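Local structure of peptidoglycan synthetase penicillin-binding protein 3 (Bifidobacterium adolescentis, 4YE5) at residues A[301-304]-A[305-309]; A[285-288]-A[289-292]; A[322-325]-A[326-330]; A[468-471]-A[472-475]; A[426-429]-A[430-433]. The protein probably cross-links peptidoglycan strands during cell-wall synthesis as a penicillin-binding transpeptidase. All coordinates share one frame; numbering follows the deposited sequence.

Interaction 1 (A[301-304]-A[305-309])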
loop_
_atom_site.group_PDB
_atom_site.type_symbol
_atom_site.label_atom_id
_atom_site.label_comp_id
_atom_site.label_asym_id
_atom_site.label_seq_id
_atom_site.Cartn_x
_atom_site.Cartn_y
_atom_site.Cartn_z
ATOM N N GLY A 301 20.167 -0.134 -31.191
ATOM C CA GLY A 301 20.996 -0.830 -32.160
ATOM C C GLY A 301 22.467 -0.496 -31.977
ATOM O O GLY A 301 23.268 -0.591 -32.907
ATOM N N LEU A 302 22.827 -0.088 -30.769
ATOM C CA LEU A 302 24.219 0.238 -30.478
ATOM C C LEU A 302 25.039 -1.027 -30.421
ATOM O O LEU A 302 26.177 -1.057 -30.867
ATOM C CB LEU A 302 24.337 1.014 -29.166
ATOM C CG LEU A 302 23.739 2.415 -29.244
ATOM C CD1 LEU A 302 23.915 3.129 -27.928
ATOM C CD2 LEU A 302 24.387 3.201 -30.400
ATOM N N HIS A 303 24.447 -2.080 -29.874
ATOM C CA HIS A 303 25.083 -3.389 -29.892
ATOM C C HIS A 303 24.024 -4.459 -30.093
ATOM O O HIS A 303 22.826 -4.185 -29.964
ATOM C CB HIS A 303 25.869 -3.639 -28.592
ATOM C CG HIS A 303 27.212 -2.972 -28.569
ATOM N ND1 HIS A 303 28.254 -3.372 -29.383
ATOM C CD2 HIS A 303 27.677 -1.920 -27.857
ATOM C CE1 HIS A 303 29.302 -2.598 -29.168
ATOM N NE2 HIS A 303 28.981 -1.710 -28.240
ATOM N N LYS A 304 24.466 -5.663 -30.447
ATOM C CA LYS A 304 23.607 -6.840 -30.360
ATOM C C LYS A 304 23.977 -7.616 -29.104
ATOM O O LYS A 304 25.093 -7.493 -28.592
ATOM C CB LYS A 304 23.747 -7.732 -31.592
ATOM C CG LYS A 304 23.185 -7.119 -32.885
ATOM C CD LYS A 304 23.724 -7.866 -34.100
ATOM C CE LYS A 304 23.468 -7.089 -35.392
ATOM N NZ LYS A 304 22.064 -6.580 -35.463
ATOM N N ILE A 305 23.040 -8.429 -28.634
ATOM C CA ILE A 305 23.158 -9.104 -27.344
ATOM C C ILE A 305 24.341 -10.079 -27.334
ATOM O O ILE A 305 24.926 -10.356 -26.292
ATOM C CB ILE A 305 21.834 -9.846 -26.986
ATOM C CG1 ILE A 305 21.860 -10.350 -25.543
ATOM C CG2 ILE A 305 21.550 -10.981 -27.979
ATOM C CD1 ILE A 305 22.066 -9.259 -24.554
ATOM N N ASP A 306 24.708 -10.589 -28.500
ATOM C CA ASP A 306 25.825 -11.520 -28.557
ATOM C C ASP A 306 27.136 -10.903 -29.065
ATOM O O ASP A 306 28.049 -11.633 -29.432
ATOM C CB ASP A 306 25.454 -12.777 -29.353
ATOM C CG ASP A 306 25.057 -12.465 -30.786
ATOM O OD1 ASP A 306 24.906 -11.268 -31.131
ATOM O OD2 ASP A 306 24.885 -13.425 -31.562
ATOM N N ASP A 307 27.230 -9.569 -29.069
ATOM C CA ASP A 307 28.474 -8.887 -29.466
ATOM C C ASP A 307 29.610 -9.260 -28.526
ATOM O O ASP A 307 29.406 -9.373 -27.325
ATOM C CB ASP A 307 28.303 -7.366 -29.467
ATOM C CG ASP A 307 27.656 -6.845 -30.748
ATOM O OD1 ASP A 307 27.572 -7.610 -31.730
ATOM O OD2 ASP A 307 27.244 -5.666 -30.774
ATOM N N LYS A 308 30.806 -9.430 -29.073
ATOM C CA LYS A 308 31.941 -9.923 -28.304
ATOM C C LYS A 308 32.828 -8.784 -27.826
ATOM O O LYS A 308 33.194 -7.899 -28.601
ATOM C CB LYS A 308 32.778 -10.880 -29.153
ATOM C CG LYS A 308 32.031 -12.103 -29.667
ATOM C CD LYS A 308 32.947 -12.945 -30.561
ATOM C CE LYS A 308 32.267 -14.224 -31.018
ATOM N NZ LYS A 308 31.018 -13.957 -31.793
ATOM N N PHE A 309 33.188 -8.823 -26.550
ATOM C CA PHE A 309 34.073 -7.818 -25.979
ATOM C C PHE A 309 35.273 -8.463 -25.288
ATOM O O PHE A 309 35.203 -9.599 -24.802
ATOM C CB PHE A 309 33.321 -6.940 -24.961
ATOM C CG PHE A 309 32.164 -6.158 -25.547
ATOM C CD1 PHE A 309 30.904 -6.735 -25.662
ATOM C CD2 PHE A 309 32.332 -4.836 -25.953
ATOM C CE1 PHE A 309 29.830 -6.011 -26.189
ATOM C CE2 PHE A 309 31.264 -4.100 -26.473
ATOM C CZ PHE A 309 30.010 -4.690 -26.589
#

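Interaction 2 (A[285-288]-A[289-292])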
loop_
_atom_site.group_PDB
_atom_site.type_symbol
_atom_site.label_atom_id
_atom_site.label_comp_id
_atom_site.label_asym_id
_atom_site.label_seq_id
_atom_site.Cartn_x
_atom_site.Cartn_y
_atom_site.Cartn_z
ATOM N N PRO A 285 20.109 1.205 -7.076
ATOM C CA PRO A 285 19.824 -0.200 -7.379
ATOM C C PRO A 285 21.084 -1.019 -7.692
ATOM O O PRO A 285 20.984 -2.238 -7.734
ATOM C CB PRO A 285 18.921 -0.112 -8.616
ATOM C CG PRO A 285 19.405 1.131 -9.325
ATOM C CD PRO A 285 19.749 2.101 -8.192
ATOM N N GLY A 286 22.230 -0.373 -7.911
ATOM C CA GLY A 286 23.434 -1.099 -8.279
ATOM C C GLY A 286 23.264 -1.872 -9.588
ATOM O O GLY A 286 22.517 -1.451 -10.473
ATOM N N SER A 287 23.910 -3.030 -9.689
ATOM C CA SER A 287 24.023 -3.756 -10.962
ATOM C C SER A 287 22.676 -4.173 -11.592
ATOM O O SER A 287 22.591 -4.377 -12.802
ATOM C CB SER A 287 24.973 -4.962 -10.797
ATOM O OG SER A 287 25.161 -5.663 -12.034
ATOM N N ILE A 288 21.613 -4.274 -10.791
ATOM C CA ILE A 288 20.287 -4.510 -11.373
ATOM C C ILE A 288 19.957 -3.414 -12.399
ATOM O O ILE A 288 19.314 -3.667 -13.413
ATOM C CB ILE A 288 19.179 -4.582 -10.271
ATOM C CG1 ILE A 288 19.618 -5.566 -9.177
ATOM C CG2 ILE A 288 17.805 -4.969 -10.907
ATOM C CD1 ILE A 288 18.534 -5.967 -8.192
ATOM N N GLY A 289 20.420 -2.199 -12.126
ATOM C CA GLY A 289 20.278 -1.088 -13.057
ATOM C C GLY A 289 20.888 -1.280 -14.448
ATOM O O GLY A 289 20.519 -0.557 -15.389
ATOM N N LYS A 290 21.811 -2.235 -14.590
ATOM C CA LYS A 290 22.412 -2.518 -15.897
ATOM C C LYS A 290 21.348 -3.027 -16.857
ATOM O O LYS A 290 21.492 -2.890 -18.080
ATOM C CB LYS A 290 23.498 -3.602 -15.800
ATOM C CG LYS A 290 24.800 -3.205 -15.071
ATOM C CD LYS A 290 25.779 -4.386 -15.216
ATOM C CE LYS A 290 27.154 -4.091 -14.597
ATOM N NZ LYS A 290 27.091 -3.882 -13.137
ATOM N N VAL A 291 20.298 -3.654 -16.318
ATOM C CA VAL A 291 19.213 -4.145 -17.179
ATOM C C VAL A 291 18.612 -3.002 -17.985
ATOM O O VAL A 291 18.341 -3.144 -19.180
ATOM C CB VAL A 291 18.118 -4.874 -16.379
ATOM C CG1 VAL A 291 16.910 -5.206 -17.282
ATOM C CG2 VAL A 291 18.713 -6.168 -15.797
ATOM N N LEU A 292 18.434 -1.859 -17.330
ATOM C CA LEU A 292 17.821 -0.697 -17.986
ATOM C C LEU A 292 18.720 -0.104 -19.060
ATOM O O LEU A 292 18.259 0.201 -20.173
ATOM C CB LEU A 292 17.471 0.403 -16.975
ATOM C CG LEU A 292 16.796 0.026 -15.647
ATOM C CD1 LEU A 292 16.138 1.255 -15.048
ATOM C CD2 LEU A 292 15.805 -1.089 -15.809
#

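Interaction 3 (A[322-325]-A[326-330])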
loop_
_atom_site.group_PDB
_atom_site.type_symbol
_atom_site.label_atom_id
_atom_site.label_comp_id
_atom_site.label_asym_id
_atom_site.label_seq_id
_atom_site.Cartn_x
_atom_site.Cartn_y
_atom_site.Cartn_z
ATOM N N TYR A 322 37.463 3.258 -14.003
ATOM C CA TYR A 322 36.383 2.397 -13.519
ATOM C C TYR A 322 36.877 0.977 -13.286
ATOM O O TYR A 322 37.681 0.457 -14.062
ATOM C CB TYR A 322 35.200 2.409 -14.496
ATOM C CG TYR A 322 34.721 3.802 -14.807
ATOM C CD1 TYR A 322 33.740 4.413 -14.026
ATOM C CD2 TYR A 322 35.274 4.524 -15.864
ATOM C CE1 TYR A 322 33.305 5.691 -14.304
ATOM C CE2 TYR A 322 34.847 5.806 -16.154
ATOM C CZ TYR A 322 33.867 6.390 -15.373
ATOM O OH TYR A 322 33.453 7.672 -15.663
ATOM N N LYS A 323 36.394 0.361 -12.209
ATOM C CA LYS A 323 36.813 -0.985 -11.836
ATOM C C LYS A 323 35.607 -1.885 -11.596
ATOM O O LYS A 323 34.532 -1.416 -11.220
ATOM C CB LYS A 323 37.666 -0.946 -10.564
ATOM C CG LYS A 323 39.046 -0.348 -10.768
ATOM C CD LYS A 323 39.919 -0.504 -9.526
ATOM C CE LYS A 323 41.387 -0.193 -9.826
ATOM N NZ LYS A 323 41.613 1.245 -10.155
ATOM N N ASP A 324 35.789 -3.181 -11.815
ATOM C CA ASP A 324 34.777 -4.148 -11.403
ATOM C C ASP A 324 35.017 -4.496 -9.935
ATOM O O ASP A 324 36.081 -4.205 -9.401
ATOM C CB ASP A 324 34.797 -5.393 -12.300
ATOM C CG ASP A 324 34.213 -5.118 -13.693
ATOM O OD1 ASP A 324 33.520 -4.085 -13.843
ATOM O OD2 ASP A 324 34.440 -5.926 -14.627
ATOM N N ALA A 325 34.033 -5.118 -9.299
ATOM C CA ALA A 325 34.106 -5.453 -7.880
ATOM C C ALA A 325 35.261 -6.396 -7.584
ATOM O O ALA A 325 35.814 -6.399 -6.482
ATOM C CB ALA A 325 32.794 -6.074 -7.430
ATOM N N VAL A 326 35.620 -7.183 -8.591
ATOM C CA VAL A 326 36.609 -8.236 -8.459
ATOM C C VAL A 326 37.734 -8.044 -9.479
ATOM O O VAL A 326 37.489 -7.610 -10.604
ATOM C CB VAL A 326 35.939 -9.607 -8.700
ATOM C CG1 VAL A 326 36.971 -10.719 -8.808
ATOM C CG2 VAL A 326 34.935 -9.905 -7.590
ATOM N N ASP A 327 38.963 -8.349 -9.079
ATOM C CA ASP A 327 40.074 -8.432 -10.027
ATOM C C ASP A 327 39.873 -9.602 -10.981
ATOM O O ASP A 327 39.725 -10.746 -10.554
ATOM C CB ASP A 327 41.396 -8.618 -9.287
ATOM C CG ASP A 327 41.938 -7.323 -8.724
ATOM O OD1 ASP A 327 41.805 -6.275 -9.391
ATOM O OD2 ASP A 327 42.507 -7.356 -7.612
ATOM N N HIS A 328 39.842 -9.316 -12.274
ATOM C CA HIS A 328 39.913 -10.370 -13.277
ATOM C C HIS A 328 40.934 -9.948 -14.326
ATOM O O HIS A 328 41.512 -8.874 -14.220
ATOM C CB HIS A 328 38.536 -10.666 -13.893
ATOM C CG HIS A 328 37.798 -9.451 -14.360
ATOM N ND1 HIS A 328 38.115 -8.788 -15.526
ATOM C CD2 HIS A 328 36.752 -8.780 -13.820
ATOM C CE1 HIS A 328 37.299 -7.761 -15.683
ATOM N NE2 HIS A 328 36.458 -7.736 -14.664
ATOM N N GLY A 329 41.175 -10.793 -15.320
ATOM C CA GLY A 329 42.086 -10.444 -16.394
ATOM C C GLY A 329 41.304 -9.858 -17.556
ATOM O O GLY A 329 40.215 -9.322 -17.363
ATOM N N ASN A 330 41.856 -9.955 -18.759
ATOM C CA ASN A 330 41.144 -9.551 -19.967
ATOM C C ASN A 330 40.131 -10.614 -20.405
ATOM O O ASN A 330 40.470 -11.539 -21.140
ATOM C CB ASN A 330 42.132 -9.264 -21.094
ATOM C CG ASN A 330 42.947 -8.013 -20.848
ATOM O OD1 ASN A 330 42.823 -7.373 -19.803
ATOM N ND2 ASN A 330 43.795 -7.662 -21.807
#

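Interaction 4 (A[468-471]-A[472-475])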
loop_
_atom_site.group_PDB
_atom_site.type_symbol
_atom_site.label_atom_id
_atom_site.label_comp_id
_atom_site.label_asym_id
_atom_site.label_seq_id
_atom_site.Cartn_x
_atom_site.Cartn_y
_atom_site.Cartn_z
ATOM N N SER A 468 22.075 -14.713 -16.109
ATOM C CA SER A 468 22.494 -14.057 -14.860
ATOM C C SER A 468 22.032 -14.856 -13.619
ATOM O O SER A 468 22.781 -14.983 -12.665
ATOM C CB SER A 468 21.980 -12.598 -14.784
ATOM O OG SER A 468 22.468 -11.819 -15.891
ATOM N N ALA A 469 20.808 -15.393 -13.639
ATOM C CA ALA A 469 20.307 -16.229 -12.527
ATOM C C ALA A 469 21.117 -17.528 -12.382
ATOM O O ALA A 469 21.471 -17.946 -11.279
ATOM C CB ALA A 469 18.823 -16.580 -12.729
ATOM N N GLU A 470 21.399 -18.171 -13.501
ATOM C CA GLU A 470 22.166 -19.415 -13.474
ATOM C C GLU A 470 23.565 -19.212 -12.894
ATOM O O GLU A 470 24.151 -20.134 -12.341
ATOM C CB GLU A 470 22.263 -20.019 -14.873
ATOM C CG GLU A 470 20.942 -20.558 -15.378
ATOM C CD GLU A 470 21.088 -21.242 -16.721
ATOM O OE1 GLU A 470 22.221 -21.245 -17.250
ATOM O OE2 GLU A 470 20.077 -21.762 -17.249
ATOM N N HIS A 471 24.091 -18.002 -13.014
ATOM C CA HIS A 471 25.378 -17.672 -12.401
ATOM C C HIS A 471 25.399 -17.955 -10.877
ATOM O O HIS A 471 26.455 -18.239 -10.314
ATOM C CB HIS A 471 25.728 -16.204 -12.692
ATOM C CG HIS A 471 27.130 -15.834 -12.327
ATOM N ND1 HIS A 471 28.207 -16.112 -13.141
ATOM C CD2 HIS A 471 27.633 -15.213 -11.233
ATOM C CE1 HIS A 471 29.314 -15.671 -12.567
ATOM N NE2 HIS A 471 28.995 -15.119 -11.411
ATOM N N TYR A 472 24.233 -17.887 -10.234
ATOM C CA TYR A 472 24.101 -18.106 -8.784
ATOM C C TYR A 472 23.335 -19.383 -8.420
ATOM O O TYR A 472 22.896 -19.544 -7.283
ATOM C CB TYR A 472 23.430 -16.881 -8.116
ATOM C CG TYR A 472 24.274 -15.634 -8.313
ATOM C CD1 TYR A 472 25.583 -15.601 -7.864
ATOM C CD2 TYR A 472 23.778 -14.522 -8.987
ATOM C CE1 TYR A 472 26.373 -14.491 -8.036
ATOM C CE2 TYR A 472 24.568 -13.399 -9.173
ATOM C CZ TYR A 472 25.863 -13.397 -8.707
ATOM O OH TYR A 472 26.667 -12.304 -8.892
ATOM N N ASN A 473 23.198 -20.306 -9.363
ATOM C CA ASN A 473 22.319 -21.438 -9.114
ATOM C C ASN A 473 22.892 -22.483 -8.160
ATOM O O ASN A 473 22.217 -23.459 -7.851
ATOM C CB ASN A 473 21.779 -22.078 -10.419
ATOM C CG ASN A 473 22.844 -22.799 -11.215
ATOM O OD1 ASN A 473 23.992 -22.875 -10.807
ATOM N ND2 ASN A 473 22.456 -23.344 -12.376
ATOM N N THR A 474 24.128 -22.287 -7.693
ATOM C CA THR A 474 24.670 -23.162 -6.650
ATOM C C THR A 474 23.998 -22.888 -5.296
ATOM O O THR A 474 24.019 -23.744 -4.410
ATOM C CB THR A 474 26.210 -23.032 -6.494
ATOM O OG1 THR A 474 26.549 -21.648 -6.383
ATOM C CG2 THR A 474 26.943 -23.630 -7.712
ATOM N N PHE A 475 23.411 -21.698 -5.129
ATOM C CA PHE A 475 22.755 -21.346 -3.862
ATOM C C PHE A 475 21.398 -20.633 -4.011
ATOM O O PHE A 475 20.722 -20.353 -3.010
ATOM C CB PHE A 475 23.702 -20.553 -2.934
ATOM C CG PHE A 475 24.048 -19.181 -3.440
ATOM C CD1 PHE A 475 25.006 -19.010 -4.443
ATOM C CD2 PHE A 475 23.423 -18.065 -2.921
ATOM C CE1 PHE A 475 25.314 -17.740 -4.910
ATOM C CE2 PHE A 475 23.726 -16.796 -3.383
ATOM C CZ PHE A 475 24.656 -16.629 -4.379
HETATM O O HOH W 1 26.406 -20.674 -8.832
#

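Interaction 5 (A[426-429]-A[430-433])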
loop_
_atom_site.group_PDB
_atom_site.type_symbol
_atom_site.label_atom_id
_atom_site.label_comp_id
_atom_site.label_asym_id
_atom_site.label_seq_id
_atom_site.Cartn_x
_atom_site.Cartn_y
_atom_site.Cartn_z
ATOM N N PRO A 426 0.978 0.755 -15.467
ATOM C CA PRO A 426 0.932 1.372 -14.142
ATOM C C PRO A 426 0.657 0.271 -13.109
ATOM O O PRO A 426 -0.165 -0.603 -13.360
ATOM C CB PRO A 426 -0.260 2.334 -14.245
ATOM C CG PRO A 426 -1.117 1.761 -15.350
ATOM C CD PRO A 426 -0.153 1.150 -16.322
ATOM N N GLN A 427 1.350 0.280 -11.980
ATOM C CA GLN A 427 1.055 -0.717 -10.953
ATOM C C GLN A 427 -0.276 -0.424 -10.293
ATOM O O GLN A 427 -0.753 0.712 -10.332
ATOM C CB GLN A 427 2.165 -0.751 -9.907
ATOM C CG GLN A 427 3.432 -1.382 -10.444
ATOM C CD GLN A 427 4.655 -0.800 -9.775
ATOM O OE1 GLN A 427 4.812 0.434 -9.703
ATOM N NE2 GLN A 427 5.537 -1.669 -9.296
ATOM N N ARG A 428 -0.869 -1.447 -9.687
ATOM C CA ARG A 428 -2.162 -1.289 -9.014
ATOM C C ARG A 428 -2.136 -1.933 -7.636
ATOM O O ARG A 428 -1.616 -3.026 -7.479
ATOM C CB ARG A 428 -3.295 -1.927 -9.835
ATOM C CG ARG A 428 -4.678 -1.574 -9.317
ATOM C CD ARG A 428 -5.792 -1.997 -10.300
ATOM N NE ARG A 428 -5.842 -3.452 -10.452
ATOM C CZ ARG A 428 -6.951 -4.158 -10.670
ATOM N NH1 ARG A 428 -8.133 -3.559 -10.757
ATOM N NH2 ARG A 428 -6.877 -5.476 -10.789
ATOM N N ILE A 429 -2.696 -1.252 -6.645
ATOM C CA ILE A 429 -2.871 -1.859 -5.343
ATOM C C ILE A 429 -4.341 -1.812 -4.894
ATOM O O ILE A 429 -4.765 -2.622 -4.053
ATOM C CB ILE A 429 -1.948 -1.216 -4.278
ATOM C CG1 ILE A 429 -1.868 -2.113 -3.033
ATOM C CG2 ILE A 429 -2.399 0.193 -3.953
ATOM C CD1 ILE A 429 -0.764 -1.711 -2.077
ATOM N N ILE A 430 -5.115 -0.877 -5.452
ATOM C CA ILE A 430 -6.560 -0.849 -5.216
ATOM C C ILE A 430 -7.281 -1.558 -6.366
ATOM O O ILE A 430 -7.304 -1.067 -7.488
ATOM C CB ILE A 430 -7.106 0.599 -5.096
ATOM C CG1 ILE A 430 -6.381 1.373 -3.996
ATOM C CG2 ILE A 430 -8.614 0.580 -4.834
ATOM C CD1 ILE A 430 -6.416 0.718 -2.617
ATOM N N LYS A 431 -7.855 -2.717 -6.083
ATOM C CA LYS A 431 -8.471 -3.549 -7.109
ATOM C C LYS A 431 -9.904 -3.096 -7.428
ATOM O O LYS A 431 -10.281 -2.961 -8.596
ATOM C CB LYS A 431 -8.462 -5.002 -6.632
ATOM C CG LYS A 431 -9.318 -5.991 -7.397
ATOM C CD LYS A 431 -8.942 -7.396 -6.932
ATOM C CE LYS A 431 -9.852 -8.444 -7.490
ATOM N NZ LYS A 431 -9.473 -9.788 -6.986
ATOM N N SER A 432 -10.700 -2.861 -6.390
ATOM C CA SER A 432 -12.091 -2.453 -6.600
ATOM C C SER A 432 -12.692 -1.677 -5.438
ATOM O O SER A 432 -12.140 -1.645 -4.333
ATOM C CB SER A 432 -12.982 -3.651 -6.953
ATOM O OG SER A 432 -13.046 -4.588 -5.894
ATOM N N ILE A 433 -13.812 -1.018 -5.719
ATOM C CA ILE A 433 -14.573 -0.322 -4.704
ATOM C C ILE A 433 -16.010 -0.816 -4.777
ATOM O O ILE A 433 -16.572 -0.903 -5.870
ATOM C CB ILE A 433 -14.510 1.203 -4.929
ATOM C CG1 ILE A 433 -13.075 1.698 -4.694
ATOM C CG2 ILE A 433 -15.510 1.936 -4.021
ATOM C CD1 ILE A 433 -12.864 3.145 -5.062
#

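Interaction 1 (A[301-304]-A[305-309])
His303 and Asp307 both place CG beside their own backbone N, with chi1 at -80° and -82°, and this brings the imidazole, just before a tight turn, against the carboxylate of the turn's last residue. The turn is a type I beta turn from Lys304 to Asp307, closed by the bond from Asp307 N to Lys304 O at 3.0 Å. A single carboxylate oxygen takes two donors: Asp307 OD2 lies 2.9 Å from His303 ND1 and 2.8 Å from Lys304 N. The imidazole meets the oxygen on its anti side and in the ring's own plane, while the amide arrives steeply over the opposite face of the carboxylate. Aspartate suits the place because its short side chain can fold back onto the amide that opens the turn. Phe309 CZ sits over the centre of the His303 ring, 3.4 Å from CE1 of His303, in a T-shaped pair with the planes at 67°. The bond at ND1 and this packing together limit how the imidazole can turn. Phenylalanine fits as a buried ring that also packs on Leu335 and Ile338 of helix 335-340. The turn thus links helix 290-299 to strand 308-311, which pairs with strand 331-334.

Interaction 2 (A[285-288]-A[289-292])
Ser287 and Lys290 lie three residues apart where the chain winds into helix 290-299, with their polar ends brought together: the lysine chain runs out over the serine and bends only at its last torsion, chi4 64°, which turns NZ back to the hydroxyl. Lys290 NZ donates to Ser287 OG at 2.8 Å, and Lys290 CD lies 3.5 Å from the same oxygen. Ser287 OG, opposite the backbone N about the first torsion (chi1 -177°), stands on the side from which the amine comes. The long, flexible lysine suits this buried place because its side chain packs against Leu339 and Phe400 while the amine still finds oxygen partners; NZ also bonds Asn344 OD1, and Ser287 OG has a second amine partner in Lys486 NZ. Beneath, the backbone winds up through i to i+3 bonds, among them Lys290 N to Ser287 O at 2.9 Å. Gly289, with no side chain, lets its N come 2.8 Å from Gly286 O in a tight bend. Serine and lysine so spaced at a helix start fit the SxxK motif of penicillin-binding transpeptidases, whose serine is probably the acylated nucleophile; Lys486 probably opens the neighbouring Lys-Ser-Gly motif on strand 484-492.

Interaction 3 (A[322-325]-A[326-330])
A histidine-carboxylate bond ties the loop that leaves strand 320-323 back to the strand's end, at the surface of the transpeptidase domain and near the presumed SxxK site without touching it. His328 NE2 donates to Asp324 OD2 at 2.7 Å, nearly straight at 169°. The oxygen lies in the plane of the imidazole and is met on its anti side, while the two flat groups are turned 46° against each other. With chi1 at 50°, His328 has its CG between the backbone N and the carbonyl carbon, which swings the ring back across the loop to the aspartate. Its other nitrogen is used as well: ND1 of His328 donates to Gly329 O at 2.8 Å, in the plane of that carbonyl. Bonds at both nitrogens fix the ring's rotation, and with both acting as donors the imidazole is probably protonated, a state the carboxylate would favour. Histidine suits the place because it can donate from two sides at once. Ala325 and Val326, at the exposed bend, add only a loose touch of methyl groups. Asp324 also bonds Ser343 OG through OD2 and Val345 N through OD1, bracing a segment whose Ser343 and Asn344 probably belong to the SxN motif of penicillin-binding transpeptidases.

Interaction 4 (A[468-471]-A[472-475])
His471 and Tyr472 form the aromatic part of this contact at the end of helix 455-470. The imidazole stands upright on the phenol, planes at 89°, in a T-shaped pair whose ring centroids lie 4.9 Å apart. The imidazole edge does the touching: His471 CD2 comes over one face of Tyr472, toward the rim, 3.5 Å from CE1. A chi1 of -169° sends the His471 ring away from its own amide, while Tyr472 keeps CG beside its own (chi1 -61°), and the two consecutive rings are swung together. Histidine suits the spot because ND1, remote from the tyrosine, can bond Glu340 OE2, which would help hold the ring upright.

Backbone hydrogen bonds make the second group. Tyr472 N donates to Ala469 O at 3.0 Å, and Asn473 N to Glu470 O at 3.1 Å, the latter closing a type I beta turn from Glu470 to Asn473 as the chain leaves the helix.

A water molecule supplies the third kind of link, giving a hydrogen bond to His471 O at 2.9 Å and accepting one from Thr474 N at 3.0 Å, so that it bridges the carbonyl and the amide beyond the turn.

Toward strand 484-492, Ala469 packs on Ala485, Tyr472 on Ser487 and Ser468 on Lys486, beside the presumed active site; Ser468 also touches Leu339 of helix 335-340. Small alanine and serine let the helix end lie close to both elements.

Interaction 5 (A[426-429]-A[430-433])
An arginine folded over the backbone that follows it, with no hydrogen bond across the contact, is the unusual feature where Arg428 meets Ile430 and Lys431. The strand it enters, 430-434, carries a classic beta bulge: Lys431 and Ser432 both face Thr216 of the neighbouring antiparallel strand 214-217, in a mixed sheet. The extended first torsions of Arg428 (chi1 -169°, chi2 169°) carry its methylenes past Ile430 O, which lies 3.2 Å from Arg428 CG. The bend at chi3 (64°) then turns the guanidinium so that one face lies over Lys431, whose CA is 3.9 Å from CZ of Arg428. NH1 of Arg428 comes within 3.1 Å of Lys431 O, but at an angle too poor for a hydrogen bond. The polar end is instead satisfied elsewhere: NE forms a salt bridge with Asp254, and NH1 bonds Gln443 O. Arginine suits the place because its methylenes can pack along peptide groups while its planar head reaches several acceptors. Lys431, with its chain fully extended, carries NZ away from the arginine to Thr38 OG1, so the like charges stay apart. The two isoleucines point away from this polar side; on the other side they pack with apolar neighbours, where both touch Met176 of helix 172-176 and Ile430 also packs on Val215 and Leu217. Between themselves they meet only lightly, Ile429 CG2 lying 4.2 Å from Ile430 CG1.

Interaction 2 is the most buried of the five and interaction 3 the most exposed, with interactions 1, 4 and 5 partly buried. Interaction 2 lies at the beginning of helix 290-299, which runs toward interaction 1, their centres about 18 Å apart. Interactions 1 and 4 both pair a T-shaped aromatic contact with a type I turn after a helix, and interactions 1, 2 and 4 all pack on helix 335-340. Interactions 1 and 3 share the histidine-aspartate bond, but only in interaction 1 does the carboxylate also take a backbone amide within the contact. Interaction 5 stands apart, about 27 Å or more between centres from the others, in the mixed sheet that also holds strands 35-36 and 42-46, and rests on van der Waals contact between its segments.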